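Local coordinates for arylsulfatase (Pseudoalteromonas sp. MB47, PDB 7AJ0), which probably removes sulfate groups from the algal polysaccharide fucoidan as an exo-acting, calcium-binding sulfatase that assembles into an unusual hexamer, at residues 114-122 and 421-429; 286-294 and 332-340. All coordinates share one frame; numbering follows the deposited sequence.

Interaction 1 (114-122 and 421-429)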
loop_
_atom_site.group_PDB
_atom_site.type_symbol
_atom_site.label_atom_id
_atom_site.label_comp_id
_atom_site.label_asym_id
_atom_site.label_seq_id
_atom_site.Cartn_x
_atom_site.Cartn_y
_atom_site.Cartn_z
ATOM N N LEU A 114 -22.628 -28.915 0.665
ATOM C CA LEU A 114 -21.440 -28.132 0.369
ATOM C C LEU A 114 -20.538 -28.926 -0.572
ATOM O O LEU A 114 -20.347 -30.133 -0.374
ATOM C CB LEU A 114 -20.702 -27.787 1.662
ATOM C CG LEU A 114 -21.400 -26.753 2.547
ATOM C CD1 LEU A 114 -20.775 -26.718 3.930
ATOM C CD2 LEU A 114 -21.347 -25.375 1.899
ATOM N N PRO A 115 -19.983 -28.297 -1.610
ATOM C CA PRO A 115 -19.252 -29.076 -2.625
ATOM C C PRO A 115 -17.988 -29.743 -2.110
ATOM O O PRO A 115 -17.482 -30.657 -2.773
ATOM C CB PRO A 115 -18.935 -28.039 -3.713
ATOM C CG PRO A 115 -19.082 -26.712 -3.057
ATOM C CD PRO A 115 -20.092 -26.869 -1.967
ATOM N N VAL A 116 -17.457 -29.330 -0.958
ATOM C CA VAL A 116 -16.286 -30.018 -0.428
ATOM C C VAL A 116 -16.643 -31.446 -0.027
ATOM O O VAL A 116 -15.785 -32.338 -0.047
ATOM C CB VAL A 116 -15.684 -29.230 0.750
ATOM C CG1 VAL A 116 -16.621 -29.245 1.952
ATOM C CG2 VAL A 116 -14.318 -29.791 1.113
ATOM N N ARG A 117 -17.906 -31.692 0.332
ATOM C CA ARG A 117 -18.319 -33.048 0.671
ATOM C C ARG A 117 -18.424 -33.920 -0.574
ATOM O O ARG A 117 -18.048 -35.098 -0.551
ATOM C CB ARG A 117 -19.661 -33.031 1.402
ATOM C CG ARG A 117 -19.714 -32.142 2.632
ATOM C CD ARG A 117 -20.980 -32.410 3.429
ATOM N NE ARG A 117 -21.216 -31.415 4.471
ATOM C CZ ARG A 117 -20.720 -31.478 5.703
ATOM N NH1 ARG A 117 -19.942 -32.488 6.064
ATOM N NH2 ARG A 117 -21.001 -30.522 6.577
ATOM N N SER A 118 -18.932 -33.357 -1.670
ATOM C CA SER A 118 -19.206 -34.127 -2.875
ATOM C C SER A 118 -18.002 -34.248 -3.795
ATOM O O SER A 118 -17.911 -35.216 -4.559
ATOM C CB SER A 118 -20.363 -33.488 -3.650
ATOM O OG SER A 118 -20.012 -32.194 -4.117
ATOM N N GLY A 119 -17.073 -33.299 -3.735
ATOM C CA GLY A 119 -15.995 -33.227 -4.692
ATOM C C GLY A 119 -16.269 -32.324 -5.871
ATOM O O GLY A 119 -15.397 -32.178 -6.739
ATOM N N LEU A 120 -17.446 -31.710 -5.926
ATOM C CA LEU A 120 -17.847 -30.857 -7.042
ATOM C C LEU A 120 -17.399 -29.414 -6.827
ATOM O O LEU A 120 -18.195 -28.476 -6.872
ATOM C CB LEU A 120 -19.356 -30.946 -7.234
ATOM C CG LEU A 120 -19.896 -32.355 -7.488
ATOM C CD1 LEU A 120 -21.415 -32.388 -7.430
ATOM C CD2 LEU A 120 -19.399 -32.877 -8.831
ATOM N N VAL A 121 -16.098 -29.236 -6.577
ATOM C CA VAL A 121 -15.527 -27.900 -6.464
ATOM C C VAL A 121 -15.006 -27.382 -7.796
ATOM O O VAL A 121 -14.741 -26.176 -7.923
ATOM C CB VAL A 121 -14.383 -27.864 -5.427
ATOM C CG1 VAL A 121 -14.904 -28.253 -4.048
ATOM C CG2 VAL A 121 -13.230 -28.779 -5.847
ATOM N N ARG A 122 -14.848 -28.250 -8.791
ATOM C CA ARG A 122 -14.398 -27.885 -10.125
ATOM C C ARG A 122 -15.195 -28.678 -11.146
ATOM O O ARG A 122 -15.611 -29.811 -10.867
ATOM C CB ARG A 122 -12.901 -28.168 -10.321
ATOM C CG ARG A 122 -11.983 -27.266 -9.519
ATOM C CD ARG A 122 -10.537 -27.731 -9.603
ATOM N NE ARG A 122 -9.641 -26.835 -8.879
ATOM C CZ ARG A 122 -9.244 -25.649 -9.334
ATOM N NH1 ARG A 122 -9.667 -25.213 -10.513
ATOM N NH2 ARG A 122 -8.427 -24.898 -8.608
ATOM N N VAL A 421 -24.168 -19.933 8.477
ATOM C CA VAL A 421 -23.748 -20.163 7.102
ATOM C C VAL A 421 -22.252 -20.435 7.126
ATOM O O VAL A 421 -21.485 -19.653 7.700
ATOM C CB VAL A 421 -24.074 -18.967 6.192
ATOM C CG1 VAL A 421 -23.507 -19.188 4.796
ATOM C CG2 VAL A 421 -25.576 -18.749 6.127
ATOM N N TYR A 422 -21.842 -21.545 6.523
ATOM C CA TYR A 422 -20.438 -21.929 6.456
ATOM C C TYR A 422 -19.912 -21.667 5.053
ATOM O O TYR A 422 -20.525 -22.082 4.064
ATOM C CB TYR A 422 -20.258 -23.398 6.832
ATOM C CG TYR A 422 -20.690 -23.689 8.247
ATOM C CD1 TYR A 422 -19.850 -23.418 9.317
ATOM C CD2 TYR A 422 -21.943 -24.220 8.513
ATOM C CE1 TYR A 422 -20.244 -23.672 10.611
ATOM C CE2 TYR A 422 -22.344 -24.483 9.803
ATOM C CZ TYR A 422 -21.492 -24.206 10.849
ATOM O OH TYR A 422 -21.887 -24.463 12.141
ATOM N N MET A 423 -18.775 -20.990 4.975
ATOM C CA MET A 423 -18.222 -20.501 3.720
ATOM C C MET A 423 -16.919 -21.222 3.428
ATOM O O MET A 423 -16.039 -21.299 4.291
ATOM C CB MET A 423 -18.021 -18.989 3.804
ATOM C CG MET A 423 -19.138 -18.319 4.596
ATOM S SD MET A 423 -19.509 -16.637 4.110
ATOM C CE MET A 423 -20.977 -16.350 5.090
ATOM N N TRP A 424 -16.813 -21.767 2.218
ATOM C CA TRP A 424 -15.653 -22.528 1.792
ATOM C C TRP A 424 -15.135 -21.991 0.467
ATOM O O TRP A 424 -15.917 -21.587 -0.399
ATOM C CB TRP A 424 -15.983 -24.014 1.620
ATOM C CG TRP A 424 -16.229 -24.749 2.889
ATOM C CD1 TRP A 424 -17.337 -24.670 3.675
ATOM C CD2 TRP A 424 -15.355 -25.693 3.518
ATOM N NE1 TRP A 424 -17.209 -25.503 4.761
ATOM C CE2 TRP A 424 -15.998 -26.140 4.688
ATOM C CE3 TRP A 424 -14.088 -26.199 3.210
ATOM C CZ2 TRP A 424 -15.419 -27.068 5.552
ATOM C CZ3 TRP A 424 -13.514 -27.122 4.067
ATOM C CH2 TRP A 424 -14.182 -27.548 5.223
ATOM N N SER A 425 -13.817 -22.000 0.314
ATOM C CA SER A 425 -13.153 -21.784 -0.970
ATOM C C SER A 425 -12.639 -23.160 -1.399
ATOM O O SER A 425 -11.543 -23.577 -1.018
ATOM C CB SER A 425 -12.033 -20.762 -0.864
ATOM O OG SER A 425 -11.395 -20.586 -2.117
ATOM N N ARG A 426 -13.453 -23.873 -2.178
ATOM C CA ARG A 426 -13.156 -25.254 -2.552
ATOM C C ARG A 426 -12.895 -26.084 -1.300
ATOM O O ARG A 426 -13.814 -26.305 -0.506
ATOM C CB ARG A 426 -11.985 -25.292 -3.532
ATOM C CG ARG A 426 -12.289 -24.527 -4.815
ATOM C CD ARG A 426 -11.590 -25.102 -6.033
ATOM N NE ARG A 426 -12.241 -24.657 -7.264
ATOM C CZ ARG A 426 -12.001 -23.496 -7.869
ATOM N NH1 ARG A 426 -12.648 -23.181 -8.984
ATOM N NH2 ARG A 426 -11.111 -22.652 -7.362
ATOM N N GLU A 427 -11.663 -26.544 -1.104
ATOM C CA GLU A 427 -11.328 -27.368 0.050
ATOM C C GLU A 427 -10.845 -26.558 1.251
ATOM O O GLU A 427 -10.372 -27.147 2.227
ATOM C CB GLU A 427 -10.262 -28.402 -0.330
ATOM C CG GLU A 427 -10.791 -29.573 -1.148
ATOM C CD GLU A 427 -10.348 -29.539 -2.602
ATOM O OE1 GLU A 427 -9.680 -28.565 -3.013
ATOM O OE2 GLU A 427 -10.670 -30.497 -3.336
ATOM N N ASP A 428 -10.963 -25.232 1.208
ATOM C CA ASP A 428 -10.525 -24.364 2.295
ATOM C C ASP A 428 -11.742 -23.786 3.005
ATOM O O ASP A 428 -12.585 -23.140 2.374
ATOM C CB ASP A 428 -9.636 -23.235 1.771
ATOM C CG ASP A 428 -8.281 -23.725 1.307
ATOM O OD1 ASP A 428 -7.580 -24.392 2.099
ATOM O OD2 ASP A 428 -7.918 -23.444 0.146
ATOM N N PHE A 429 -11.830 -24.021 4.313
ATOM C CA PHE A 429 -12.837 -23.374 5.145
ATOM C C PHE A 429 -12.320 -22.002 5.561
ATOM O O PHE A 429 -11.284 -21.902 6.225
ATOM C CB PHE A 429 -13.150 -24.226 6.371
ATOM C CG PHE A 429 -14.104 -23.576 7.329
ATOM C CD1 PHE A 429 -15.465 -23.579 7.080
ATOM C CD2 PHE A 429 -13.642 -22.963 8.479
ATOM C CE1 PHE A 429 -16.346 -22.984 7.958
ATOM C CE2 PHE A 429 -14.519 -22.366 9.363
ATOM C CZ PHE A 429 -15.872 -22.377 9.102
#
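Val121 and Arg426 bring their CA atoms to 5.3 Å, and Val116 and Glu427 come almost as near, where the short helix 115-118 and the loop behind it rest on the type II' turn Ser425-Asp428 of a beta hairpin. Val116 is the apolar wedge. With CG1 turned between its own backbone N and carbonyl carbon (chi1 68°), it sets that methyl squarely over the six-membered ring of Trp424, a CH-pi contact 4.0 Å from CG1 to the centroid. Phe429 CB lies toward the rim of the opposite face, so the indole is held between the two, while its NE1 is hydrogen-bonded to His499 on helix 489-505. Leu114 CD1 extends the apolar patch, lying 4.0 Å from Trp424 CD1. At the turn, Arg426 slants its CB, CG and CD across Val121 before NE donates to Val121 O at 3.0 Å, from above the carbonyl plane. The Arg122 guanidinium stacks flat on that of Arg426, centres 3.8 Å apart and planes 7° from parallel. Cutting Arg426 back to an alanine would probably leave Val121 O without this donor and let the Arg122 guanidinium turn more freely. The stack sets two like charges face to face, a pairing probably eased by two carbonyl oxygens near Arg426: Val121 O at NE and, through a weak bond to NH2, Thr463 O of the second subunit.

Interaction 2 (286-294 and 332-340)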
loop_
_atom_site.group_PDB
_atom_site.type_symbol
_atom_site.label_atom_id
_atom_site.label_comp_id
_atom_site.label_asym_id
_atom_site.label_seq_id
_atom_site.Cartn_x
_atom_site.Cartn_y
_atom_site.Cartn_z
ATOM N N PRO A 286 -30.463 2.113 -20.467
ATOM C CA PRO A 286 -29.912 3.479 -20.516
ATOM C C PRO A 286 -28.395 3.504 -20.511
ATOM O O PRO A 286 -27.794 4.381 -21.143
ATOM C CB PRO A 286 -30.496 4.141 -19.258
ATOM C CG PRO A 286 -31.738 3.366 -18.960
ATOM C CD PRO A 286 -31.452 1.947 -19.384
ATOM N N ALA A 287 -27.752 2.561 -19.817
ATOM C CA ALA A 287 -26.294 2.516 -19.806
ATOM C C ALA A 287 -25.733 2.168 -21.178
ATOM O O ALA A 287 -24.646 2.635 -21.537
ATOM C CB ALA A 287 -25.808 1.502 -18.770
ATOM N N ALA A 288 -26.448 1.346 -21.948
ATOM C CA ALA A 288 -26.044 0.984 -23.306
ATOM C C ALA A 288 -24.703 0.254 -23.306
ATOM O O ALA A 288 -23.799 0.559 -24.088
ATOM C CB ALA A 288 -25.994 2.220 -24.209
ATOM N N MET A 289 -24.576 -0.719 -22.410
ATOM C CA MET A 289 -23.411 -1.585 -22.331
ATOM C C MET A 289 -23.871 -3.034 -22.351
ATOM O O MET A 289 -24.961 -3.348 -21.864
ATOM C CB MET A 289 -22.598 -1.313 -21.060
ATOM C CG MET A 289 -21.826 -0.003 -21.096
ATOM S SD MET A 289 -20.393 -0.052 -22.193
ATOM C CE MET A 289 -19.243 -1.040 -21.235
ATOM N N PRO A 290 -23.063 -3.937 -22.915
ATOM C CA PRO A 290 -23.520 -5.331 -23.058
ATOM C C PRO A 290 -24.061 -5.956 -21.782
ATOM O O PRO A 290 -25.109 -6.611 -21.826
ATOM C CB PRO A 290 -22.257 -6.053 -23.554
ATOM C CG PRO A 290 -21.512 -5.006 -24.304
ATOM C CD PRO A 290 -21.752 -3.715 -23.555
ATOM N N VAL A 291 -23.389 -5.771 -20.644
ATOM C CA VAL A 291 -23.818 -6.460 -19.431
ATOM C C VAL A 291 -25.116 -5.871 -18.892
ATOM O O VAL A 291 -25.904 -6.575 -18.248
ATOM C CB VAL A 291 -22.701 -6.418 -18.371
ATOM C CG1 VAL A 291 -22.568 -5.021 -17.792
ATOM C CG2 VAL A 291 -22.974 -7.435 -17.274
ATOM N N ARG A 292 -25.364 -4.582 -19.130
ATOM C CA ARG A 292 -26.619 -3.984 -18.689
ATOM C C ARG A 292 -27.756 -4.316 -19.650
ATOM O O ARG A 292 -28.885 -4.577 -19.216
ATOM C CB ARG A 292 -26.468 -2.469 -18.556
ATOM C CG ARG A 292 -25.412 -2.027 -17.558
ATOM C CD ARG A 292 -25.795 -2.337 -16.112
ATOM N NE ARG A 292 -24.807 -1.783 -15.187
ATOM C CZ ARG A 292 -23.865 -2.488 -14.561
ATOM N NH1 ARG A 292 -23.771 -3.802 -14.727
ATOM N NH2 ARG A 292 -23.017 -1.871 -13.752
ATOM N N ASP A 293 -27.478 -4.296 -20.957
ATOM C CA ASP A 293 -28.456 -4.782 -21.924
ATOM C C ASP A 293 -28.858 -6.217 -21.605
ATOM O O ASP A 293 -30.030 -6.588 -21.736
ATOM C CB ASP A 293 -27.888 -4.696 -23.339
ATOM C CG ASP A 293 -27.714 -3.268 -23.819
ATOM O OD1 ASP A 293 -28.186 -2.338 -23.129
ATOM O OD2 ASP A 293 -27.105 -3.077 -24.893
ATOM N N ALA A 294 -27.891 -7.040 -21.189
ATOM C CA ALA A 294 -28.196 -8.414 -20.808
ATOM C C ALA A 294 -29.092 -8.460 -19.581
ATOM O O ALA A 294 -29.938 -9.354 -19.460
ATOM C CB ALA A 294 -26.903 -9.186 -20.544
ATOM N N THR A 332 -13.775 -9.424 -15.073
ATOM C CA THR A 332 -14.062 -9.185 -16.479
ATOM C C THR A 332 -14.678 -7.810 -16.719
ATOM O O THR A 332 -15.330 -7.600 -17.746
ATOM C CB THR A 332 -14.982 -10.279 -17.032
ATOM O OG1 THR A 332 -16.183 -10.354 -16.255
ATOM C CG2 THR A 332 -14.281 -11.623 -17.002
ATOM N N TRP A 333 -14.479 -6.877 -15.795
ATOM C CA TRP A 333 -14.993 -5.525 -15.960
ATOM C C TRP A 333 -14.552 -4.966 -17.313
ATOM O O TRP A 333 -13.406 -5.188 -17.728
ATOM C CB TRP A 333 -14.488 -4.637 -14.815
ATOM C CG TRP A 333 -15.131 -3.297 -14.788
ATOM C CD1 TRP A 333 -16.240 -2.930 -14.080
ATOM C CD2 TRP A 333 -14.722 -2.138 -15.522
ATOM N NE1 TRP A 333 -16.545 -1.613 -14.328
ATOM C CE2 TRP A 333 -15.627 -1.105 -15.211
ATOM C CE3 TRP A 333 -13.678 -1.874 -16.412
ATOM C CZ2 TRP A 333 -15.517 0.172 -15.754
ATOM C CZ3 TRP A 333 -13.570 -0.607 -16.951
ATOM C CH2 TRP A 333 -14.484 0.400 -16.620
ATOM N N PRO A 334 -15.417 -4.224 -18.027
ATOM C CA PRO A 334 -16.749 -3.744 -17.646
ATOM C C PRO A 334 -17.896 -4.701 -17.948
ATOM O O PRO A 334 -19.054 -4.294 -17.894
ATOM C CB PRO A 334 -16.898 -2.468 -18.490
ATOM C CG PRO A 334 -16.160 -2.800 -19.746
ATOM C CD PRO A 334 -15.013 -3.713 -19.351
ATOM N N ASP A 335 -17.583 -5.952 -18.267
ATOM C CA ASP A 335 -18.611 -6.976 -18.448
ATOM C C ASP A 335 -18.907 -7.647 -17.104
ATOM O O ASP A 335 -18.701 -8.844 -16.905
ATOM C CB ASP A 335 -18.167 -7.985 -19.500
ATOM C CG ASP A 335 -19.334 -8.740 -20.112
ATOM O OD1 ASP A 335 -20.482 -8.525 -19.668
ATOM O OD2 ASP A 335 -19.104 -9.542 -21.042
ATOM N N SER A 336 -19.401 -6.831 -16.171
ATOM C CA SER A 336 -19.520 -7.222 -14.776
ATOM C C SER A 336 -20.795 -6.663 -14.168
ATOM O O SER A 336 -21.192 -5.533 -14.464
ATOM C CB SER A 336 -18.320 -6.717 -13.957
ATOM O OG SER A 336 -17.095 -7.108 -14.542
ATOM N N GLY A 337 -21.425 -7.461 -13.313
ATOM C CA GLY A 337 -22.519 -6.989 -12.499
ATOM C C GLY A 337 -22.018 -6.096 -11.376
ATOM O O GLY A 337 -20.844 -5.734 -11.288
ATOM N N TYR A 338 -22.946 -5.746 -10.490
ATOM C CA TYR A 338 -22.678 -4.792 -9.427
ATOM C C TYR A 338 -23.133 -5.342 -8.086
ATOM O O TYR A 338 -24.212 -5.932 -7.977
ATOM C CB TYR A 338 -23.388 -3.458 -9.690
ATOM C CG TYR A 338 -23.641 -2.661 -8.435
ATOM C CD1 TYR A 338 -22.600 -2.019 -7.779
ATOM C CD2 TYR A 338 -24.918 -2.551 -7.903
ATOM C CE1 TYR A 338 -22.822 -1.291 -6.629
ATOM C CE2 TYR A 338 -25.152 -1.820 -6.753
ATOM C CZ TYR A 338 -24.099 -1.193 -6.120
ATOM O OH TYR A 338 -24.322 -0.468 -4.973
ATOM N N SER A 339 -22.303 -5.135 -7.063
ATOM C CA SER A 339 -22.660 -5.456 -5.696
ATOM C C SER A 339 -22.101 -4.389 -4.768
ATOM O O SER A 339 -20.966 -3.927 -4.962
ATOM C CB SER A 339 -22.129 -6.828 -5.266
ATOM O OG SER A 339 -22.381 -7.040 -3.887
ATOM N N PRO A 340 -22.862 -3.979 -3.748
ATOM C CA PRO A 340 -22.345 -2.979 -2.805
ATOM C C PRO A 340 -21.300 -3.529 -1.850
ATOM O O PRO A 340 -20.593 -2.732 -1.216
ATOM C CB PRO A 340 -23.601 -2.531 -2.048
ATOM C CG PRO A 340 -24.486 -3.733 -2.077
ATOM C CD PRO A 340 -24.235 -4.407 -3.405
HETATM O O HOH W 1 -20.484 -4.706 -20.537
#
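Pro334, which follows a cis peptide bond, presents both its ring and its carbonyl to the start of helix 290-311. Met289, at the N-cap position, is bent at both chi2 and chi3, and this double bend brings its CE to 3.8 Å from Pro334 CG. The carbonyl is used through one water: Val291 N, in the first helical turn, donates to the water oxygen at 3.1 Å, and the water donates in turn to Pro334 O. Next to this bridge Val291 fits its branches into the loop. Its CG1 lies 3.6 Å from Ser336 O, while CB packs against Asp335 OD1, whose hydrogen bond comes from Asn275 ND2. Helix 290-311 and strand 318-324 belong to the alpha/beta sulfatase fold of the alkaline phosphatase clan: the chain runs from the helix into that strand of the large mixed sheet, and the loop follows the strand. Arg292 makes the direct polar link. Its NH1 donates to Ser336 O at 3.1 Å, with an N-H...O angle of 146° and the nitrogen tilted 17° from the carbonyl plane. The other guanidinium nitrogens also find backbone oxygens, NE that of Ile76 and NH2 that of Asn471 of the third subunit, so three carbonyls fix the rotation of the group across a subunit boundary.

Overall arrangement
Both segments of interaction 2 fall between the two segments of interaction 1 in sequence, yet the contacts do not touch: their centres are 28 Å apart and their nearest atoms about 13 Å. What they share is distance from a bound calcium ion, about 11 Å from the side chain of Arg426 in one and from Gly337 in the other. The metal site is built from Asp60, Asp61, Cys102, Asp325 and Asn326. Helix 102-111, which begins at Cys102, leads into 114-122, and Asp325 and Asn326 come shortly before 332-340. Cys102 opens a CTSSR sequence, consistent with the catalytic-cysteine motif of sulfatases, so the calcium probably marks the active site. Both contacts also reach neighbouring subunits of the hexamer.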